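Local coordinates for putative nucleoprotein (Infectious salmon anemia virus, PDB 4EWC) that encapsidates the negative-strand RNA genome of an orthomyxovirus, protecting it from nucleases and forming the ribonucleoprotein that serves as template for transcription and replication, at residues 173-178 with 479-484; 515-520 with 524-529; 345-350 with 377-382; 398-401 with 406-409; 458-461 with 466-469. All coordinates share one frame; numbering follows the deposited sequence.

Contact 1: 173-178 with 479-484; sequences IWQNGQ and TKPKKD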
# COMPACT_ATOMS: atom_id res chain seq x y z
N ILE A 173 31.13 -5.04 1.08
CA ILE A 173 30.34 -3.86 1.37
C ILE A 173 29.61 -3.37 0.12
O ILE A 173 30.22 -3.08 -0.91
CB ILE A 173 31.19 -2.74 1.95
CG1 ILE A 173 31.79 -3.20 3.28
CG2 ILE A 173 30.36 -1.48 2.16
CD1 ILE A 173 32.95 -2.35 3.79
N TRP A 174 28.29 -3.27 0.26
CA TRP A 174 27.38 -2.89 -0.82
C TRP A 174 27.87 -1.74 -1.69
O TRP A 174 28.01 -1.89 -2.91
CB TRP A 174 26.01 -2.56 -0.25
CG TRP A 174 25.08 -2.21 -1.30
CD1 TRP A 174 24.45 -3.06 -2.13
CD2 TRP A 174 24.68 -0.89 -1.68
NE1 TRP A 174 23.66 -2.36 -3.01
CE2 TRP A 174 23.78 -1.02 -2.75
CE3 TRP A 174 24.98 0.40 -1.20
CZ2 TRP A 174 23.18 0.08 -3.37
CZ3 TRP A 174 24.39 1.47 -1.82
CH2 TRP A 174 23.49 1.31 -2.89
N GLN A 175 28.15 -0.60 -1.06
CA GLN A 175 28.65 0.58 -1.76
C GLN A 175 29.80 0.24 -2.68
O GLN A 175 29.95 0.86 -3.73
CB GLN A 175 29.13 1.66 -0.77
CG GLN A 175 28.04 2.48 -0.11
CD GLN A 175 27.49 1.80 1.12
OE1 GLN A 175 27.75 0.61 1.35
NE2 GLN A 175 26.74 2.55 1.92
N ASN A 176 30.62 -0.73 -2.27
CA ASN A 176 31.83 -1.05 -3.03
C ASN A 176 31.57 -1.84 -4.33
O ASN A 176 32.19 -1.58 -5.38
CB ASN A 176 32.88 -1.70 -2.13
CG ASN A 176 33.38 -0.75 -1.01
OD1 ASN A 176 33.55 0.44 -1.22
ND2 ASN A 176 33.62 -1.31 0.17
N GLY A 177 30.64 -2.80 -4.29
CA GLY A 177 30.17 -3.43 -5.50
C GLY A 177 29.67 -2.42 -6.54
O GLY A 177 30.06 -2.48 -7.71
N GLN A 178 28.80 -1.51 -6.12
CA GLN A 178 28.36 -0.40 -6.97
C GLN A 178 29.53 0.36 -7.56
O GLN A 178 29.55 0.67 -8.75
CB GLN A 178 27.55 0.60 -6.15
CG GLN A 178 26.29 0.03 -5.56
CD GLN A 178 25.38 -0.51 -6.62
OE1 GLN A 178 24.79 0.25 -7.38
NE2 GLN A 178 25.25 -1.85 -6.68
N THR A 479 23.53 7.63 -3.20
CA THR A 479 24.03 6.32 -2.79
C THR A 479 25.55 6.37 -2.59
O THR A 479 26.12 5.51 -1.94
CB THR A 479 23.69 5.24 -3.85
OG1 THR A 479 23.98 5.74 -5.16
CG2 THR A 479 22.22 4.91 -3.82
N LYS A 480 26.18 7.40 -3.14
CA LYS A 480 27.63 7.49 -3.19
C LYS A 480 28.29 8.16 -1.98
O LYS A 480 27.95 9.29 -1.62
CB LYS A 480 28.03 8.20 -4.48
CG LYS A 480 27.47 7.52 -5.68
CD LYS A 480 27.72 8.34 -6.92
CE LYS A 480 26.81 7.91 -8.04
NZ LYS A 480 27.09 8.73 -9.24
N PRO A 481 29.27 7.48 -1.36
CA PRO A 481 29.99 8.04 -0.20
C PRO A 481 30.74 9.30 -0.60
O PRO A 481 31.34 9.33 -1.66
CB PRO A 481 30.98 6.93 0.18
CG PRO A 481 30.46 5.68 -0.48
CD PRO A 481 29.73 6.13 -1.71
N LYS A 482 30.74 10.32 0.25
CA LYS A 482 31.22 11.62 -0.22
C LYS A 482 32.66 11.96 0.19
O LYS A 482 33.09 13.08 -0.00
CB LYS A 482 30.25 12.74 0.19
N LYS A 483 33.39 10.98 0.71
CA LYS A 483 34.80 11.16 1.11
C LYS A 483 34.97 11.82 2.48
O LYS A 483 35.94 11.57 3.18
CB LYS A 483 35.65 11.87 0.04
N ASP A 484 34.00 12.65 2.84
CA ASP A 484 33.90 13.13 4.21
C ASP A 484 32.90 12.26 4.96
O ASP A 484 32.60 12.53 6.13
CB ASP A 484 33.45 14.60 4.22
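Trp174 and Gln175, in the first turn of helix 174-188, meet Thr479 and Pro481 of an irregular segment that lies 301 residues further along the chain. The indole is met at its rim: CH2 of Trp174 lies 3.9 Å from CG2 of Thr479, and this methyl stays near the ring plane instead of sitting over a face. One face of the indole is covered from within the helix by CG of Gln178, offset toward the rim. Gln175 uses its aliphatic part, its CG lying 4.0 Å from CG of Pro481 and 4.0 Å from the carbonyl O of Thr479.

With CG opposite the backbone N (chi1 -179°), Trp174 puts the far end of its indole at Thr479, while a bend at chi2 (85°) lets Gln175 rest its methylene against proline and turn its amide elsewhere. That amide is bound outside the contact, NE2 donating to the carbonyl O of Gly431. Further out, Cys444 of helix 438-449 touches both Trp174 and Thr479, and Tyr487 packs on both Gln175 and Pro481, so each pair shares a third neighbour. Val212 and Thr214 of strand 209-214 also lie against the proline ring.

Lys480, Pro481, Lys482 and Lys483 probably form a nuclear localization signal. Of these four, Pro481 makes the contact with the helix, whereas Lys480 is exposed and its CB points away from it. The contact is therefore a van der Waals one that holds the segment at its proline and leaves Lys480 on the solvent side, consistent with a signal that must be read from outside.

Contact 2: 515-520 with 524-529; sequences QVNVTD and GLAVFN
The carboxylate of Asp520 lies against Gly524 and Leu525 at the turn end of a beta hairpin. Its OD1 accepts Gly524 N at 3.2 Å from the syn side, the donor standing 25° out of the carboxylate plane, and OD2 lies 3.4 Å from CB of Leu525, whose side chain runs roughly perpendicular to that of the aspartate. The same OD1 also receives weak bonds from the backbone N of Phe522 and of Gly523, so one oxygen gathers the amides of the turn. The amide of Asn517 presents ND2 to CB of Ala526 at 4.0 Å, while its OD1 bonds Thr293 OG1 of the second subunit. Phe528 meets Asn517 through CB alone (CB to CB 3.7 Å), its ring leading away from the partner strand.

Strands 517-519 and 526-528 run antiparallel. Val518 and Val527 are the hydrogen-bonded pair: Val518 N reaches Val527 O at 2.8 Å, and Val527 N approaches Val518 O from above the carbonyl plane. Asn517 with Phe528 and Thr519 with Ala526 are non-hydrogen-bonded pairs. Further bonds, Asn529 N to Val516 O (2.9 Å) and Asp520 N to Leu525 O (3.1 Å), extend the ladder at its two ends. The valines share one face, side by side, with Val518 CG2 4.1 Å from Val527 CB.

Much of the hairpin lies against the second subunit, where Leu380 packs on Ala526 and Gly585 on Val527, consistent with the tail-loop exchange by which orthomyxovirus nucleoproteins associate. Within its own chain the hairpin leads directly into helix 530-536: Asn529 OD1 caps Ala532 N, Val516 touches Ala532, and Phe528 packs on Ile533.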
# COMPACT_ATOMS: atom_id res chain seq x y z
N GLN A 515 -14.70 -5.21 -1.92
CA GLN A 515 -14.28 -3.99 -1.22
C GLN A 515 -13.72 -2.92 -2.16
O GLN A 515 -12.63 -3.05 -2.70
CB GLN A 515 -13.29 -4.29 -0.05
CG GLN A 515 -12.49 -3.06 0.45
CD GLN A 515 -12.04 -3.11 1.94
OE1 GLN A 515 -12.81 -3.41 2.83
NE2 GLN A 515 -10.81 -2.76 2.18
N VAL A 516 -14.49 -1.86 -2.34
CA VAL A 516 -14.11 -0.85 -3.30
C VAL A 516 -13.77 0.50 -2.66
O VAL A 516 -13.48 1.47 -3.37
CB VAL A 516 -15.21 -0.67 -4.37
CG1 VAL A 516 -15.35 -1.95 -5.17
CG2 VAL A 516 -16.53 -0.32 -3.71
N ASN A 517 -13.82 0.58 -1.33
CA ASN A 517 -13.41 1.80 -0.64
C ASN A 517 -12.88 1.51 0.76
O ASN A 517 -13.15 0.47 1.36
CB ASN A 517 -14.55 2.81 -0.54
CG ASN A 517 -15.55 2.46 0.55
OD1 ASN A 517 -16.00 1.31 0.64
ND2 ASN A 517 -15.87 3.42 1.40
N VAL A 518 -12.11 2.45 1.29
CA VAL A 518 -11.70 2.36 2.67
C VAL A 518 -12.03 3.67 3.34
O VAL A 518 -12.42 4.63 2.68
CB VAL A 518 -10.21 2.03 2.82
CG1 VAL A 518 -9.96 0.64 2.33
CG2 VAL A 518 -9.35 3.02 2.05
N THR A 519 -11.92 3.69 4.66
CA THR A 519 -12.06 4.91 5.42
C THR A 519 -10.74 5.18 6.11
O THR A 519 -9.84 4.32 6.15
CB THR A 519 -13.21 4.84 6.46
OG1 THR A 519 -13.03 3.73 7.37
CG2 THR A 519 -14.54 4.70 5.74
N ASP A 520 -10.62 6.38 6.65
CA ASP A 520 -9.51 6.64 7.53
C ASP A 520 -9.90 6.15 8.92
O ASP A 520 -10.93 5.49 9.10
CB ASP A 520 -9.17 8.12 7.53
CG ASP A 520 -10.28 8.98 8.09
OD1 ASP A 520 -11.29 8.45 8.61
OD2 ASP A 520 -10.14 10.22 8.01
N GLY A 524 -14.29 9.42 8.66
CA GLY A 524 -14.74 10.70 8.17
C GLY A 524 -14.48 10.86 6.69
O GLY A 524 -15.23 11.51 5.98
N LEU A 525 -13.43 10.21 6.22
CA LEU A 525 -12.93 10.40 4.88
C LEU A 525 -12.85 9.04 4.20
O LEU A 525 -12.46 8.05 4.80
CB LEU A 525 -11.55 11.03 4.98
CG LEU A 525 -10.81 11.34 3.70
CD1 LEU A 525 -11.36 12.61 3.11
CD2 LEU A 525 -9.35 11.48 4.00
N ALA A 526 -13.21 8.97 2.94
CA ALA A 526 -13.09 7.70 2.24
C ALA A 526 -12.19 7.79 1.02
O ALA A 526 -12.17 8.80 0.33
CB ALA A 526 -14.45 7.16 1.87
N VAL A 527 -11.40 6.75 0.80
CA VAL A 527 -10.68 6.61 -0.46
C VAL A 527 -11.33 5.46 -1.19
O VAL A 527 -11.68 4.44 -0.58
CB VAL A 527 -9.16 6.39 -0.28
CG1 VAL A 527 -8.49 6.06 -1.62
CG2 VAL A 527 -8.53 7.61 0.31
N PHE A 528 -11.52 5.61 -2.48
CA PHE A 528 -12.33 4.66 -3.22
C PHE A 528 -11.81 4.42 -4.64
O PHE A 528 -11.05 5.23 -5.17
CB PHE A 528 -13.77 5.18 -3.25
CG PHE A 528 -13.89 6.55 -3.80
CD1 PHE A 528 -14.05 6.75 -5.17
CD2 PHE A 528 -13.83 7.66 -2.96
CE1 PHE A 528 -14.15 8.03 -5.68
CE2 PHE A 528 -13.94 8.93 -3.47
CZ PHE A 528 -14.09 9.12 -4.83
N ASN A 529 -12.19 3.29 -5.23
CA ASN A 529 -11.79 2.94 -6.60
C ASN A 529 -12.71 3.64 -7.62
O ASN A 529 -13.86 3.23 -7.82
CB ASN A 529 -11.87 1.44 -6.78
CG ASN A 529 -11.45 0.98 -8.17
OD1 ASN A 529 -11.96 1.45 -9.18
ND2 ASN A 529 -10.52 0.02 -8.21

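Contact 3: 345-350 with 377-382; sequences GRCRTE and TSFLID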
# COMPACT_ATOMS: atom_id res chain seq x y z
N GLY A 345 7.60 -0.00 -32.90
CA GLY A 345 7.97 -1.33 -32.44
C GLY A 345 7.91 -1.52 -30.93
O GLY A 345 7.78 -2.63 -30.45
N ARG A 346 8.03 -0.45 -30.17
CA ARG A 346 8.00 -0.60 -28.72
C ARG A 346 6.57 -0.64 -28.20
O ARG A 346 6.33 -1.03 -27.06
CB ARG A 346 8.83 0.48 -28.00
CG ARG A 346 10.33 0.30 -28.18
CD ARG A 346 11.13 1.22 -27.31
NE ARG A 346 11.25 0.75 -25.94
CZ ARG A 346 11.95 1.39 -25.00
NH1 ARG A 346 12.58 2.52 -25.30
NH2 ARG A 346 12.03 0.91 -23.75
N CYS A 347 5.63 -0.25 -29.05
CA CYS A 347 4.23 -0.30 -28.68
C CYS A 347 3.72 -1.73 -28.56
O CYS A 347 4.08 -2.61 -29.34
CB CYS A 347 3.37 0.47 -29.67
SG CYS A 347 3.74 2.18 -29.76
N ARG A 348 2.85 -1.93 -27.58
CA ARG A 348 2.31 -3.24 -27.26
C ARG A 348 0.80 -3.26 -27.37
O ARG A 348 0.17 -4.30 -27.18
CB ARG A 348 2.75 -3.67 -25.89
CG ARG A 348 4.24 -3.94 -25.82
CD ARG A 348 4.74 -3.94 -24.38
NE ARG A 348 4.07 -4.93 -23.56
CZ ARG A 348 3.15 -4.64 -22.64
NH1 ARG A 348 2.79 -3.37 -22.41
NH2 ARG A 348 2.60 -5.62 -21.93
N THR A 349 0.21 -2.10 -27.66
CA THR A 349 -1.17 -2.06 -28.06
C THR A 349 -1.28 -1.36 -29.41
O THR A 349 -0.44 -0.53 -29.76
CB THR A 349 -2.07 -1.34 -27.04
OG1 THR A 349 -1.79 0.06 -27.04
CG2 THR A 349 -1.88 -1.93 -25.64
N GLU A 350 -2.31 -1.70 -30.17
CA GLU A 350 -2.49 -1.17 -31.52
C GLU A 350 -2.76 0.31 -31.46
O GLU A 350 -2.31 1.08 -32.31
CB GLU A 350 -3.64 -1.87 -32.24
CG GLU A 350 -3.91 -1.33 -33.63
CD GLU A 350 -2.80 -1.68 -34.61
OE1 GLU A 350 -1.84 -2.36 -34.20
OE2 GLU A 350 -2.89 -1.28 -35.79
N THR A 377 0.70 9.77 -22.45
CA THR A 377 -0.29 9.35 -21.46
C THR A 377 -0.62 7.87 -21.63
O THR A 377 -0.74 7.14 -20.64
CB THR A 377 -1.59 10.15 -21.55
OG1 THR A 377 -1.31 11.53 -21.25
CG2 THR A 377 -2.62 9.62 -20.57
N SER A 378 -0.74 7.43 -22.88
CA SER A 378 -1.05 6.04 -23.15
C SER A 378 0.05 5.15 -22.61
O SER A 378 -0.20 4.05 -22.10
CB SER A 378 -1.24 5.80 -24.66
OG SER A 378 -0.02 5.87 -25.38
N PHE A 379 1.28 5.63 -22.70
CA PHE A 379 2.44 4.89 -22.23
C PHE A 379 2.42 4.70 -20.72
O PHE A 379 2.98 3.74 -20.22
CB PHE A 379 3.72 5.57 -22.72
CG PHE A 379 4.17 5.08 -24.05
CD1 PHE A 379 4.24 3.71 -24.30
CD2 PHE A 379 4.50 5.96 -25.07
CE1 PHE A 379 4.66 3.22 -25.54
CE2 PHE A 379 4.91 5.49 -26.31
CZ PHE A 379 4.98 4.11 -26.55
N LEU A 380 1.76 5.61 -20.00
CA LEU A 380 1.53 5.42 -18.58
C LEU A 380 0.49 4.34 -18.32
O LEU A 380 0.57 3.64 -17.31
CB LEU A 380 1.03 6.72 -17.94
CG LEU A 380 1.85 7.98 -18.07
CD1 LEU A 380 1.18 9.03 -17.21
CD2 LEU A 380 3.31 7.77 -17.66
N ILE A 381 -0.49 4.23 -19.20
CA ILE A 381 -1.46 3.15 -19.12
C ILE A 381 -0.89 1.78 -19.57
O ILE A 381 -1.09 0.76 -18.91
CB ILE A 381 -2.71 3.48 -19.97
CG1 ILE A 381 -3.39 4.75 -19.46
CG2 ILE A 381 -3.69 2.29 -19.99
CD1 ILE A 381 -4.33 5.37 -20.49
N ASP A 382 -0.21 1.77 -20.72
CA ASP A 382 0.35 0.56 -21.29
C ASP A 382 1.83 0.73 -21.62
O ASP A 382 2.15 1.16 -22.72
CB ASP A 382 -0.37 0.21 -22.58
CG ASP A 382 -1.72 -0.44 -22.36
OD1 ASP A 382 -1.74 -1.56 -21.79
OD2 ASP A 382 -2.76 0.15 -22.77
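Apolar contact is made by Cys347 and Phe379. SG of Cys347 lies 3.9 Å from CZ of the phenylalanine and 5.1 Å from the ring centroid, 65° off the ring normal, a sulfur-aromatic contact of oblique geometry.

A van der Waals contact of a methyl with a carboxylate stands apart from this pair: CG2 of Thr349 is 3.6 Å from CG of Asp382, with the two side chains nearly perpendicular. With OG1 between the backbone N and the carbonyl carbon (chi1 70°), the threonine hydroxyl bonds Gln352 OE1 and caps helix 350-358, and CG2 is left facing Asp382.

Electrostatic contact is looser. Arg348 NH1 is 4.9 Å from Asp382 OD1, too far for a salt bridge, and donates to the carbonyl O of Pro383; the aspartate is paired with Arg563 of helix 550-564 through OD2. Gln352 ties the two sides together, its NE2 bonding the carbonyl O of Asp382.

The contact joins the loop after helix 334-346 to the end of helix 369-381 in the helical bundle. The two segments meet without a polar bond between them, and the polar grip on these two helix ends is supplied by Gln352, Pro383 and Arg563.

Contact 4: 398-401 with 406-409; sequences MMYI and SVLA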
# COMPACT_ATOMS: atom_id res chain seq x y z
N MSE A 398 29.60 -11.11 -6.37
CA MSE A 398 31.02 -11.36 -6.31
C MSE A 398 31.35 -12.35 -5.22
O MSE A 398 32.14 -13.28 -5.45
CB MSE A 398 31.75 -10.05 -6.08
CG MSE A 398 31.91 -9.29 -7.39
SE MSE A 398 32.47 -7.44 -7.05
CE MSE A 398 34.37 -7.62 -7.49
N MSE A 399 30.76 -12.19 -4.04
CA MSE A 399 30.98 -13.11 -2.92
C MSE A 399 30.56 -14.54 -3.28
O MSE A 399 31.26 -15.50 -3.01
CB MSE A 399 30.19 -12.68 -1.68
CG MSE A 399 30.83 -11.59 -0.86
SE MSE A 399 29.67 -11.10 0.67
CE MSE A 399 29.52 -12.87 1.51
N TYR A 400 29.38 -14.65 -3.88
CA TYR A 400 28.76 -15.93 -4.15
C TYR A 400 29.65 -16.71 -5.10
O TYR A 400 29.92 -17.90 -4.87
CB TYR A 400 27.35 -15.70 -4.70
CG TYR A 400 26.58 -16.94 -5.07
CD1 TYR A 400 25.81 -17.61 -4.13
CD2 TYR A 400 26.58 -17.42 -6.37
CE1 TYR A 400 25.09 -18.74 -4.47
CE2 TYR A 400 25.87 -18.54 -6.72
CZ TYR A 400 25.13 -19.21 -5.77
OH TYR A 400 24.43 -20.34 -6.12
N ILE A 401 30.15 -16.03 -6.13
CA ILE A 401 31.13 -16.61 -7.04
C ILE A 401 32.50 -16.88 -6.38
O ILE A 401 33.11 -17.92 -6.63
CB ILE A 401 31.32 -15.73 -8.27
CG1 ILE A 401 29.97 -15.53 -8.97
CG2 ILE A 401 32.31 -16.36 -9.25
CD1 ILE A 401 30.01 -14.51 -10.09
N SER A 406 28.58 -21.56 -8.80
CA SER A 406 28.50 -21.33 -10.24
C SER A 406 27.18 -20.72 -10.69
O SER A 406 26.10 -21.19 -10.31
CB SER A 406 28.71 -22.65 -10.98
OG SER A 406 28.55 -22.47 -12.38
N VAL A 407 27.25 -19.69 -11.53
CA VAL A 407 26.04 -19.07 -12.05
C VAL A 407 25.78 -19.37 -13.52
O VAL A 407 24.84 -18.83 -14.13
CB VAL A 407 26.08 -17.55 -11.88
CG1 VAL A 407 26.19 -17.18 -10.40
CG2 VAL A 407 27.23 -16.96 -12.68
N LEU A 408 26.60 -20.23 -14.10
CA LEU A 408 26.47 -20.52 -15.52
C LEU A 408 25.10 -21.09 -15.87
O LEU A 408 24.58 -20.82 -16.95
CB LEU A 408 27.58 -21.46 -15.99
CG LEU A 408 28.98 -20.86 -15.76
CD1 LEU A 408 30.04 -21.82 -16.28
CD2 LEU A 408 29.11 -19.47 -16.40
N ALA A 409 24.50 -21.84 -14.95
CA ALA A 409 23.21 -22.45 -15.23
C ALA A 409 22.04 -21.61 -14.73
O ALA A 409 20.92 -22.10 -14.59
CB ALA A 409 23.14 -23.86 -14.65
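Tyr400 holds CG opposite its backbone N (chi1 179°), which swings the ring off helix 394-402 toward Val407, and Val407 sets CG1 beside its own backbone N (chi1 -61°), which turns that methyl to the ring. This is a local helix-loop contact in the C-terminal region of the orthomyxovirus nucleoprotein, in which 406-409 follows helix 394-402 after a short connection. The nearest backbone pair is Ile401 and Ser406, with 6.3 Å between their CA atoms.

The valine methyl approaches the tyrosine at its edge, near the ring plane, and the two side chains run past one another in opposite senses. Ile401 joins from the neighbouring position on the helix, a more distant apolar touch that gives CG1 of Val407 a second hydrophobic partner. Within the loop, a weak bond from Leu408 N to Ser406 OG helps fold the chain just after Val407.

Ile422 of helix 417-425 packs on both Tyr400 and Val407, so this later helix contributes a residue touching both. Ile401 looks also to Phe155 and Pro156 of helix 142-162, and Met398, a selenomethionine, touches Phe155 too. The contact thus sits where three helices and a loop come together by apolar packing. At the ring edge, Val407 CG1 lies 3.9 Å from Tyr400 CE2 and 4.1 Å from CD2, with the carbonyl O of Ser406 at 4.5 Å from CE2.

Contact 5: 458-461 with 466-469; sequences DIIE and GSER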
# COMPACT_ATOMS: atom_id res chain seq x y z
N ASP A 458 4.34 -1.35 -3.28
CA ASP A 458 3.93 -2.61 -2.68
C ASP A 458 4.91 -3.71 -3.06
O ASP A 458 5.31 -4.52 -2.22
CB ASP A 458 2.55 -3.02 -3.15
CG ASP A 458 1.47 -2.05 -2.71
OD1 ASP A 458 1.12 -2.10 -1.51
OD2 ASP A 458 0.97 -1.25 -3.56
N ILE A 459 5.28 -3.73 -4.34
CA ILE A 459 6.20 -4.73 -4.84
C ILE A 459 7.56 -4.59 -4.17
O ILE A 459 8.09 -5.58 -3.63
CB ILE A 459 6.37 -4.67 -6.37
CG1 ILE A 459 5.04 -4.93 -7.07
CG2 ILE A 459 7.41 -5.72 -6.85
CD1 ILE A 459 5.14 -4.92 -8.59
N ILE A 460 8.12 -3.39 -4.24
CA ILE A 460 9.36 -3.04 -3.53
C ILE A 460 9.33 -3.54 -2.09
O ILE A 460 10.25 -4.21 -1.64
CB ILE A 460 9.57 -1.51 -3.45
CG1 ILE A 460 9.83 -0.92 -4.84
CG2 ILE A 460 10.70 -1.20 -2.51
CD1 ILE A 460 11.14 -1.35 -5.43
N GLU A 461 8.26 -3.21 -1.37
CA GLU A 461 8.18 -3.60 0.03
C GLU A 461 8.20 -5.12 0.20
O GLU A 461 8.89 -5.64 1.06
CB GLU A 461 6.95 -3.02 0.71
CG GLU A 461 6.92 -3.26 2.19
CD GLU A 461 7.55 -2.12 2.95
OE1 GLU A 461 7.33 -0.95 2.54
OE2 GLU A 461 8.27 -2.38 3.96
N GLY A 466 11.14 -4.58 4.78
CA GLY A 466 11.74 -3.63 5.68
C GLY A 466 12.28 -2.41 4.96
O GLY A 466 12.75 -1.47 5.60
N SER A 467 12.23 -2.42 3.64
CA SER A 467 12.69 -1.26 2.91
C SER A 467 11.68 -0.11 3.06
O SER A 467 10.50 -0.34 3.38
CB SER A 467 12.93 -1.59 1.44
OG SER A 467 11.74 -2.08 0.85
N GLU A 468 12.15 1.10 2.82
CA GLU A 468 11.35 2.30 2.92
C GLU A 468 10.46 2.50 1.67
O GLU A 468 10.95 2.50 0.54
CB GLU A 468 12.28 3.50 3.16
CG GLU A 468 11.60 4.84 3.19
CD GLU A 468 10.69 5.00 4.39
OE1 GLU A 468 11.22 5.07 5.54
OE2 GLU A 468 9.44 5.07 4.19
N ARG A 469 9.16 2.68 1.88
CA ARG A 469 8.19 2.74 0.79
C ARG A 469 7.96 4.17 0.26
O ARG A 469 7.40 4.38 -0.84
CB ARG A 469 6.89 2.07 1.24
CG ARG A 469 5.60 2.71 0.80
CD ARG A 469 4.39 2.09 1.49
NE ARG A 469 4.01 0.78 0.96
CZ ARG A 469 2.98 0.59 0.15
NH1 ARG A 469 2.23 1.61 -0.24
NH2 ARG A 469 2.69 -0.64 -0.28
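Gly466 comes first, lying beside the carboxylate of Glu461 as the chain turns back after helix 457-463; its positive phi (89°) marks the reversal. Its N is 3.7 Å from Glu461 OE2, near but not bonded.

Ser467 follows. Its OG lies 3.6 Å from CG2 of Ile460, while its hydrogen bond goes to the carbonyl O of Val464, which pins the hydroxyl beside the isoleucine. The Glu461 carboxylate lies by Ser467 O, two acceptors with no bond between them. Arg442 and Thr443 of helix 438-449 back this serine. Glu468 points its CB away, and its carboxylate bonds Asn473.

Arg469 reaches back to the helix residues Glu461 and Asp458. CB lies 3.3 Å from Glu461 OE1, and a bend at chi3 (-76°) carries the guanidinium on to Asp458. There NH2 forms a salt bridge with OD1, modelled at 2.5 Å, a length too short to be taken literally; carboxylate and guanidinium planes are 71° apart. OD2 of the aspartate bonds Ser584 OG.

Glu461 OE1 stays 4.1 Å from Arg469 NE, probably adding a diffuse attraction. Long, weak pairings between Arg469 NH1 and Asp458 of the second subunit, and the reverse, would put opposite charges near each other across the subunit boundary, though weakly.

Overall arrangement
Contact 1 encloses about half of the chain, and contacts 3, 4 and 5 fall in that order between its segments; contact 2 follows it. Contacts 1 and 4 are near neighbours, their nearest atoms about 5 Å apart, whereas contacts 1 and 3 lie on opposite sides of the chain's centre, their centres about 37 Å apart. Contact 3 belongs to the helical-bundle region; contacts 2, 4 and 5 lie in the C-terminal family region, as does segment 479-484 of contact 1. Contact 2 is the most peripheral, its centre about 33 Å from the chain's centre. Contacts 2, 3 and 5 touch the second subunit, the hairpin and bundle helix 369-381 meeting across the subunit boundary.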